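Local coordinates for protein peptidoglycan-N-acetylglucosamine deacetylase BC_1974 (Bacillus cereus, PDB 5N1J) that catalyses the metal-dependent deacetylation of N-acetylglucosamine residues in peptidoglycan, releasing acetate, at residues V56-M61 / K79-L84; D10-Y15 / F32-A37; A17-T22 / Q168-V173. All coordinates share one frame; numbering follows the deposited sequence.

Contact 1: V56-M61 / K79-L84; sequences VGMHSM and KEDQGL. With ZN (zinc ion), chain E; EDO (1,2-ethanediol), chain G.
The carboxylate of Asp81 reaches from its helix to the backbone of His59 and Ser60, and supplies the polar part of this contact. His59 N donates to Asp81 OD2 at 3.2 Å and meets the oxygen nearly along its C-O direction, with an N-H...O angle of 145°. Ser60 N makes a weak second bond to Asp81 OD2 at 3.3 Å. His59 N is probably shared with Leu34 O of strand 31-34, so the carboxylate adds to what fixes the backbone there. The His59 side chain points the other way: its NE2 binds the zinc ion at 2.1 Å, while ND1 donates to the carbonyl of Arg97.

Two methionines provide the van der Waals packing. Met58 slides past Asp81, and its bent chain carries SD to 3.9 Å from Gln82 CB. Met61 curls at chi2 and chi3 (-68° and -58°). Met61 and Leu84 make the apolar pair, reaching toward each other tip to tip, with Leu84 CD1 3.8 Å from both Met61 SD and CE. Met61 also crosses Glu80 at about a right angle.

The end of strand 55-58 thus delivers His59 to the Asp-His-His zinc site of the NodB domain. Helix 74-89 packs behind it, strand 31-34 pairs alongside, and Val39 of helix 36-41 packs on Asp81 and Leu84.

Contact 2: D10-Y15 / F32-A37; sequences DGPGKY and FFLIGA. With ZN (zinc ion), chain E.
Asp10 meets the neighbouring strand through its backbone: its N donates to Phe33 O at 3.2 Å. Asp10 CA lies 3.6 Å from Ile35 CD1, the methyl at the end of a side chain whose chi1 of -70° sets CG1 beside the backbone N. Ile35 CD1 also crosses the Asp10 side chain obliquely, 4.0 Å from Asp10 CB. The Asp10 carboxylate is turned to the metal: OD1 binds the zinc ion at 2.1 Å, and OD2 accepts a 2.6 Å hydrogen bond from water 1, itself a zinc ligand. With one oxygen on the metal and the other on the metal-bound water, the rotation of the carboxylate is well fixed.

Next comes Gly11, whose carbonyl oxygen receives Ile35 N in a hydrogen bond of 3.0 Å and also accepts a CA-H...O contact from Leu34. Ile35 sits at the N-cap position of helix 36-41, so this bond ties the loop to the place where that strand gives way to a helix. A cis peptide then leads into Pro12, whose ring lies across the Leu34 side chain at about a right angle, Pro12 CD to Leu34 CD2 3.8 Å; Phe42 and Leu45 also pack on the proline.

Asp10 follows Asp9, the inferred proton acceptor, and shares the zinc with His59 and His63. This is the Asp-His-His metal triad of the NodB homology domain, characteristic of family 4 carbohydrate esterases.

Contact 3: A17-T22 / Q168-V173; sequences AELLNT and QSVAAV
Val170 presents both its methyls to Leu19, and this pair forms the middle of the interface between two helices. Val170 CG1 comes to 3.8 Å from Leu19 CB and CG2 lies a little farther from the same carbon, so both methyls face the root of the leucine side chain, CG1 the closer. Val170 CG1 also approaches Glu18 CD, at 4.2 Å, a loose contact.

Leu19 reaches onward to the next turn of the opposing helix. Its chi1 of 169° swings CG away from the backbone N, and Leu19 CD1 settles 3.7 Å from Val173 CG2, the two side chains crossing at about a right angle. Val173 thus has one methyl on Leu19 CD1, while the other, CG1, lies 4.1 Å from both that atom and Thr22 CG2.

No direct hydrogen bond joins the two segments. Water 2 bridges them instead: it donates to Val170 O at 2.8 Å and lies 2.6 Å from Thr22 OG1, giving a polar margin to an otherwise hydrophobic seam.

The segments run almost parallel, 10° between their directions and 9.7 Å between their axes. Helix 16-25 follows strand 3-9 and helix 167-182 follows strand 157-163; those strands are paired in the parallel sheet, an arrangement typical of the (beta/alpha) barrel-like fold of the NodB domain. The helices lie side by side along it, with Phe8 of strand 3-9 touching both Leu19 and Val173. Helix 43-51 flanks the first helix through Leu20, and helix 138-152 the second through Ala171 and Ala172.

Overall arrangement
Contacts 1 and 2 meet at the zinc ion, their centres 11 Å apart: each brings one protein ligand, and His63 adds a third. Strands 31-34 and 55-58 pair here, Gly57 N lying 2.8 Å from Phe32 O. Asp81 OD2 of contact 1 comes within 2.7 Å of Leu34 O of contact 2, a close approach of two oxygens that may mean a raised pKa for the carboxyl. Contact 3 stands back from the metal; the Leu19 side chain is about 14 Å from it. Contact 3 still touches contact 2, where Phe32 CE1 packs 3.7 Å from Leu19 CD2, whereas contacts 1 and 3 do not touch, their nearest atoms about 8 Å apart.

Contact 1: V56-M61 / K79-L84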
loop_
_atom_site.group_PDB
_atom_site.type_symbol
_atom_site.label_atom_id
_atom_site.label_comp_id
_atom_site.label_asym_id
_atom_site.label_seq_id
_atom_site.Cartn_x
_atom_site.Cartn_y
_atom_site.Cartn_z
ATOM N N VAL A 56 -5.139 -24.776 28.212
ATOM C CA VAL A 56 -4.966 -25.585 27.005
ATOM C C VAL A 56 -5.780 -24.989 25.864
ATOM O O VAL A 56 -7.005 -24.905 25.956
ATOM C CB VAL A 56 -5.382 -27.036 27.231
ATOM C CG1 VAL A 56 -5.263 -27.842 25.926
ATOM C CG2 VAL A 56 -4.552 -27.670 28.370
ATOM N N GLY A 57 -5.087 -24.534 24.818
ATOM C CA GLY A 57 -5.726 -23.977 23.629
ATOM C C GLY A 57 -5.332 -24.705 22.351
ATOM O O GLY A 57 -4.666 -25.733 22.412
ATOM N N MET A 58 -5.724 -24.161 21.195
ATOM C CA MET A 58 -5.634 -24.886 19.926
ATOM C C MET A 58 -4.542 -24.330 19.008
ATOM O O MET A 58 -4.344 -23.127 18.941
ATOM C CB MET A 58 -6.982 -24.842 19.189
ATOM C CG MET A 58 -8.104 -25.681 19.829
ATOM S SD MET A 58 -8.937 -24.850 21.205
ATOM C CE MET A 58 -9.540 -23.364 20.387
ATOM N N HIS A 59 -3.864 -25.223 18.292
ATOM C CA HIS A 59 -2.785 -24.846 17.372
ATOM C C HIS A 59 -2.994 -25.527 16.003
ATOM O O HIS A 59 -2.053 -25.662 15.232
ATOM C CB HIS A 59 -1.428 -25.220 17.976
ATOM C CG HIS A 59 -0.255 -24.560 17.298
ATOM N ND1 HIS A 59 -0.253 -23.224 16.952
ATOM C CD2 HIS A 59 0.948 -25.052 16.913
ATOM C CE1 HIS A 59 0.900 -22.925 16.373
ATOM N NE2 HIS A 59 1.650 -24.018 16.345
ATOM N N SER A 60 -4.240 -25.945 15.750
ATOM C CA SER A 60 -4.755 -26.490 14.484
ATOM C C SER A 60 -4.599 -28.009 14.399
ATOM O O SER A 60 -4.091 -28.649 15.327
ATOM C CB SER A 60 -4.095 -25.815 13.248
ATOM O OG SER A 60 -2.873 -26.468 12.912
ATOM N N MET A 61 -5.078 -28.575 13.296
ATOM C CA MET A 61 -4.937 -30.006 12.994
ATOM C C MET A 61 -3.723 -30.317 12.107
ATOM O O MET A 61 -2.944 -31.215 12.403
ATOM C CB MET A 61 -6.198 -30.530 12.296
ATOM C CG MET A 61 -7.499 -30.346 13.075
ATOM S SD MET A 61 -7.585 -31.363 14.579
ATOM C CE MET A 61 -7.378 -33.002 13.870
ATOM N N LYS A 79 -11.790 -25.423 15.253
ATOM C CA LYS A 79 -13.013 -25.993 15.835
ATOM C C LYS A 79 -12.879 -27.502 16.028
ATOM O O LYS A 79 -13.328 -28.061 17.038
ATOM C CB LYS A 79 -14.225 -25.681 14.953
ATOM C CG LYS A 79 -15.576 -25.872 15.658
ATOM C CD LYS A 79 -16.745 -25.701 14.684
ATOM C CE LYS A 79 -16.590 -24.460 13.794
ATOM N NZ LYS A 79 -17.339 -23.268 14.292
ATOM N N GLU A 80 -12.285 -28.169 15.047
ATOM C CA GLU A 80 -12.072 -29.615 15.157
ATOM C C GLU A 80 -11.126 -29.946 16.317
ATOM O O GLU A 80 -11.398 -30.853 17.137
ATOM C CB GLU A 80 -11.528 -30.179 13.842
ATOM C CG GLU A 80 -11.295 -31.689 13.871
ATOM C CD GLU A 80 -10.867 -32.247 12.522
ATOM O OE1 GLU A 80 -10.728 -31.454 11.572
ATOM O OE2 GLU A 80 -10.673 -33.479 12.413
ATOM N N ASP A 81 -10.028 -29.198 16.388
ATOM C CA ASP A 81 -9.053 -29.311 17.475
ATOM C C ASP A 81 -9.728 -29.031 18.831
ATOM O O ASP A 81 -9.499 -29.736 19.830
ATOM C CB ASP A 81 -7.896 -28.340 17.210
ATOM C CG ASP A 81 -6.634 -28.674 17.989
ATOM O OD1 ASP A 81 -6.499 -29.803 18.502
ATOM O OD2 ASP A 81 -5.750 -27.791 18.067
ATOM N N GLN A 82 -10.583 -28.013 18.857
ATOM C CA GLN A 82 -11.328 -27.669 20.072
ATOM C C GLN A 82 -12.145 -28.858 20.596
ATOM O O GLN A 82 -12.166 -29.114 21.802
ATOM C CB GLN A 82 -12.245 -26.478 19.797
ATOM C CG GLN A 82 -13.016 -25.935 20.998
ATOM C CD GLN A 82 -14.066 -24.933 20.551
ATOM O OE1 GLN A 82 -14.878 -25.237 19.681
ATOM N NE2 GLN A 82 -14.035 -23.724 21.115
ATOM N N GLY A 83 -12.794 -29.589 19.690
ATOM C CA GLY A 83 -13.631 -30.723 20.077
ATOM C C GLY A 83 -12.825 -31.866 20.679
ATOM O O GLY A 83 -13.282 -32.517 21.619
ATOM N N LEU A 84 -11.629 -32.108 20.138
ATOM C CA LEU A 84 -10.737 -33.148 20.668
ATOM C C LEU A 84 -10.311 -32.787 22.077
ATOM O O LEU A 84 -10.295 -33.630 22.983
ATOM C CB LEU A 84 -9.492 -33.325 19.783
ATOM C CG LEU A 84 -9.736 -33.774 18.341
ATOM C CD1 LEU A 84 -8.468 -33.568 17.509
ATOM C CD2 LEU A 84 -10.208 -35.228 18.297
HETATM ZN ZN ZN E . 3.557 -24.260 15.506
HETATM C C1 EDO G . -15.818 -28.012 18.994
HETATM O O1 EDO G . -15.802 -28.980 17.958
HETATM C C2 EDO G . -16.703 -28.478 20.136
HETATM O O2 EDO G . -16.022 -28.431 21.374
HETATM O O HOH W 1 5.671 -24.419 14.983
#

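Contact 2: D10-Y15 / F32-A37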
loop_
_atom_site.group_PDB
_atom_site.type_symbol
_atom_site.label_atom_id
_atom_site.label_comp_id
_atom_site.label_asym_id
_atom_site.label_seq_id
_atom_site.Cartn_x
_atom_site.Cartn_y
_atom_site.Cartn_z
ATOM N N ASP A 10 2.900 -26.786 19.648
ATOM C CA ASP A 10 3.158 -27.937 18.768
ATOM C C ASP A 10 3.067 -29.285 19.474
ATOM O O ASP A 10 3.313 -30.325 18.852
ATOM C CB ASP A 10 4.541 -27.835 18.082
ATOM C CG ASP A 10 4.632 -26.713 17.044
ATOM O OD1 ASP A 10 3.690 -25.910 16.853
ATOM O OD2 ASP A 10 5.705 -26.620 16.404
ATOM N N GLY A 11 2.692 -29.287 20.749
ATOM C CA GLY A 11 2.645 -30.523 21.505
ATOM C C GLY A 11 1.254 -31.127 21.605
ATOM O O GLY A 11 0.363 -30.786 20.813
ATOM N N PRO A 12 1.062 -32.047 22.565
ATOM C CA PRO A 12 2.108 -32.529 23.485
ATOM C C PRO A 12 3.151 -33.427 22.827
ATOM O O PRO A 12 3.007 -33.827 21.670
ATOM C CB PRO A 12 1.316 -33.328 24.543
ATOM C CG PRO A 12 -0.094 -32.870 24.392
ATOM C CD PRO A 12 -0.265 -32.543 22.940
ATOM N N GLY A 13 4.198 -33.749 23.577
ATOM C CA GLY A 13 5.230 -34.630 23.089
ATOM C C GLY A 13 6.003 -35.261 24.230
ATOM O O GLY A 13 5.596 -35.193 25.396
ATOM N N LYS A 14 7.143 -35.845 23.884
ATOM C CA LYS A 14 7.883 -36.712 24.792
ATOM C C LYS A 14 8.699 -35.958 25.846
ATOM O O LYS A 14 9.307 -36.578 26.722
ATOM C CB LYS A 14 8.795 -37.641 23.991
ATOM C CG LYS A 14 9.959 -36.955 23.272
ATOM C CD LYS A 14 10.889 -38.026 22.720
ATOM C CE LYS A 14 11.615 -37.582 21.470
ATOM N NZ LYS A 14 12.449 -38.701 20.941
ATOM N N TYR A 15 8.697 -34.629 25.785
ATOM C CA TYR A 15 9.383 -33.848 26.807
ATOM C C TYR A 15 8.388 -33.090 27.683
ATOM O O TYR A 15 8.786 -32.355 28.584
ATOM C CB TYR A 15 10.372 -32.864 26.167
ATOM C CG TYR A 15 11.335 -33.522 25.204
ATOM C CD1 TYR A 15 12.339 -34.367 25.665
ATOM C CD2 TYR A 15 11.228 -33.313 23.831
ATOM C CE1 TYR A 15 13.223 -34.980 24.782
ATOM C CE2 TYR A 15 12.106 -33.928 22.939
ATOM C CZ TYR A 15 13.098 -34.757 23.423
ATOM O OH TYR A 15 13.969 -35.364 22.549
ATOM N N PHE A 32 -0.597 -23.835 26.865
ATOM C CA PHE A 32 -0.201 -24.842 25.878
ATOM C C PHE A 32 -1.118 -24.784 24.684
ATOM O O PHE A 32 -2.336 -24.777 24.839
ATOM C CB PHE A 32 -0.236 -26.249 26.481
ATOM C CG PHE A 32 0.797 -26.475 27.538
ATOM C CD1 PHE A 32 2.055 -26.969 27.203
ATOM C CD2 PHE A 32 0.523 -26.178 28.859
ATOM C CE1 PHE A 32 3.021 -27.173 28.178
ATOM C CE2 PHE A 32 1.488 -26.385 29.844
ATOM C CZ PHE A 32 2.731 -26.882 29.503
ATOM N N PHE A 33 -0.531 -24.727 23.490
ATOM C CA PHE A 33 -1.304 -24.715 22.259
ATOM C C PHE A 33 -1.045 -26.012 21.495
ATOM O O PHE A 33 0.058 -26.239 20.989
ATOM C CB PHE A 33 -0.948 -23.484 21.407
ATOM C CG PHE A 33 -1.364 -22.182 22.039
ATOM C CD1 PHE A 33 -2.708 -21.815 22.086
ATOM C CD2 PHE A 33 -0.420 -21.330 22.582
ATOM C CE1 PHE A 33 -3.097 -20.608 22.663
ATOM C CE2 PHE A 33 -0.794 -20.132 23.158
ATOM C CZ PHE A 33 -2.139 -19.772 23.209
ATOM N N LEU A 34 -2.069 -26.852 21.399
ATOM C CA LEU A 34 -1.876 -28.238 20.975
ATOM C C LEU A 34 -2.293 -28.512 19.551
ATOM O O LEU A 34 -3.272 -27.953 19.064
ATOM C CB LEU A 34 -2.665 -29.181 21.905
ATOM C CG LEU A 34 -2.474 -28.977 23.400
ATOM C CD1 LEU A 34 -3.168 -30.095 24.191
ATOM C CD2 LEU A 34 -1.000 -28.942 23.749
ATOM N N ILE A 35 -1.565 -29.414 18.896
ATOM C CA ILE A 35 -1.918 -29.878 17.563
ATOM C C ILE A 35 -2.806 -31.112 17.690
ATOM O O ILE A 35 -2.491 -32.020 18.462
ATOM C CB ILE A 35 -0.662 -30.203 16.734
ATOM C CG1 ILE A 35 0.090 -28.914 16.383
ATOM C CG2 ILE A 35 -1.034 -30.978 15.466
ATOM C CD1 ILE A 35 1.536 -29.170 15.857
ATOM N N GLY A 36 -3.919 -31.121 16.956
ATOM C CA GLY A 36 -4.898 -32.199 17.010
ATOM C C GLY A 36 -4.329 -33.610 17.040
ATOM O O GLY A 36 -4.718 -34.419 17.886
ATOM N N ALA A 37 -3.389 -33.897 16.145
ATOM C CA ALA A 37 -2.829 -35.248 16.044
ATOM C C ALA A 37 -2.115 -35.635 17.338
ATOM O O ALA A 37 -2.097 -36.805 17.725
ATOM C CB ALA A 37 -1.869 -35.355 14.850
HETATM ZN ZN ZN E . 3.557 -24.260 15.506
HETATM O O HOH W 1 5.671 -24.419 14.983
#

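Contact 3: A17-T22 / Q168-V173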
loop_
_atom_site.group_PDB
_atom_site.type_symbol
_atom_site.label_atom_id
_atom_site.label_comp_id
_atom_site.label_asym_id
_atom_site.label_seq_id
_atom_site.Cartn_x
_atom_site.Cartn_y
_atom_site.Cartn_z
ATOM N N ALA A 17 6.032 -34.073 29.859
ATOM C CA ALA A 17 5.881 -34.490 31.257
ATOM C C ALA A 17 6.976 -33.854 32.115
ATOM O O ALA A 17 6.728 -33.402 33.241
ATOM C CB ALA A 17 5.922 -36.012 31.384
ATOM N N GLU A 18 8.188 -33.827 31.574
ATOM C CA GLU A 18 9.308 -33.195 32.257
ATOM C C GLU A 18 9.049 -31.700 32.454
ATOM O O GLU A 18 9.302 -31.152 33.528
ATOM C CB GLU A 18 10.604 -33.417 31.475
ATOM C CG GLU A 18 11.819 -32.735 32.084
ATOM C CD GLU A 18 13.086 -32.946 31.265
ATOM O OE1 GLU A 18 13.000 -33.490 30.142
ATOM O OE2 GLU A 18 14.166 -32.561 31.750
ATOM N N LEU A 19 8.541 -31.046 31.410
ATOM C CA LEU A 19 8.249 -29.622 31.477
ATOM C C LEU A 19 7.188 -29.332 32.549
ATOM O O LEU A 19 7.314 -28.385 33.328
ATOM C CB LEU A 19 7.784 -29.110 30.111
ATOM C CG LEU A 19 7.206 -27.698 30.090
ATOM C CD1 LEU A 19 8.245 -26.696 30.585
ATOM C CD2 LEU A 19 6.701 -27.314 28.700
ATOM N N LEU A 20 6.139 -30.138 32.571
ATOM C CA LEU A 20 5.120 -30.027 33.614
ATOM C C LEU A 20 5.694 -30.236 35.027
ATOM O O LEU A 20 5.290 -29.549 35.977
ATOM C CB LEU A 20 3.984 -31.030 33.350
ATOM C CG LEU A 20 3.125 -30.711 32.113
ATOM C CD1 LEU A 20 2.244 -31.886 31.706
ATOM C CD2 LEU A 20 2.266 -29.474 32.354
ATOM N N ASN A 21 6.628 -31.172 35.177
ATOM C CA ASN A 21 7.282 -31.345 36.476
ATOM C C ASN A 21 8.045 -30.087 36.875
ATOM O O ASN A 21 7.986 -29.658 38.029
ATOM C CB ASN A 21 8.237 -32.540 36.466
ATOM C CG ASN A 21 7.519 -33.860 36.310
ATOM O OD1 ASN A 21 6.315 -33.968 36.564
ATOM N ND2 ASN A 21 8.259 -34.881 35.891
ATOM N N THR A 22 8.755 -29.500 35.912
ATOM C CA THR A 22 9.512 -28.274 36.155
ATOM C C THR A 22 8.596 -27.114 36.558
ATOM O O THR A 22 8.898 -26.372 37.494
ATOM C CB THR A 22 10.329 -27.845 34.910
ATOM O OG1 THR A 22 11.276 -28.865 34.576
ATOM C CG2 THR A 22 11.080 -26.554 35.187
ATOM N N GLN A 168 15.727 -28.751 23.910
ATOM C CA GLN A 168 16.517 -27.635 24.404
ATOM C C GLN A 168 15.609 -26.538 24.955
ATOM O O GLN A 168 16.029 -25.759 25.807
ATOM C CB GLN A 168 17.447 -27.091 23.305
ATOM C CG GLN A 168 16.750 -26.377 22.163
ATOM C CD GLN A 168 16.243 -27.294 21.059
ATOM O OE1 GLN A 168 16.202 -28.516 21.202
ATOM N NE2 GLN A 168 15.852 -26.693 19.938
ATOM N N SER A 169 14.358 -26.485 24.494
ATOM C CA SER A 169 13.418 -25.485 24.996
ATOM C C SER A 169 12.984 -25.830 26.413
ATOM O O SER A 169 12.925 -24.962 27.283
ATOM C CB SER A 169 12.190 -25.375 24.090
ATOM O OG SER A 169 12.577 -25.350 22.732
ATOM N N VAL A 170 12.668 -27.099 26.633
ATOM C CA VAL A 170 12.281 -27.564 27.958
ATOM C C VAL A 170 13.447 -27.385 28.933
ATOM O O VAL A 170 13.246 -26.980 30.084
ATOM C CB VAL A 170 11.811 -29.040 27.927
ATOM C CG1 VAL A 170 11.502 -29.539 29.344
ATOM C CG2 VAL A 170 10.566 -29.178 27.065
ATOM N N ALA A 171 14.668 -27.639 28.465
ATOM C CA ALA A 171 15.854 -27.495 29.313
ATOM C C ALA A 171 16.120 -26.032 29.692
ATOM O O ALA A 171 16.749 -25.756 30.712
ATOM C CB ALA A 171 17.086 -28.090 28.621
ATOM N N ALA A 172 15.646 -25.103 28.863
ATOM C CA ALA A 172 15.850 -23.670 29.099
ATOM C C ALA A 172 14.914 -23.078 30.159
ATOM O O ALA A 172 15.197 -22.026 30.736
ATOM C CB ALA A 172 15.686 -22.907 27.792
ATOM N N VAL A 173 13.793 -23.747 30.399
ATOM C CA VAL A 173 12.741 -23.189 31.245
ATOM C C VAL A 173 13.191 -22.854 32.684
ATOM O O VAL A 173 12.857 -21.775 33.182
ATOM C CB VAL A 173 11.512 -24.135 31.257
ATOM C CG1 VAL A 173 10.481 -23.677 32.271
ATOM C CG2 VAL A 173 10.884 -24.177 29.863
HETATM O O HOH W 2 12.752 -28.273 32.543
#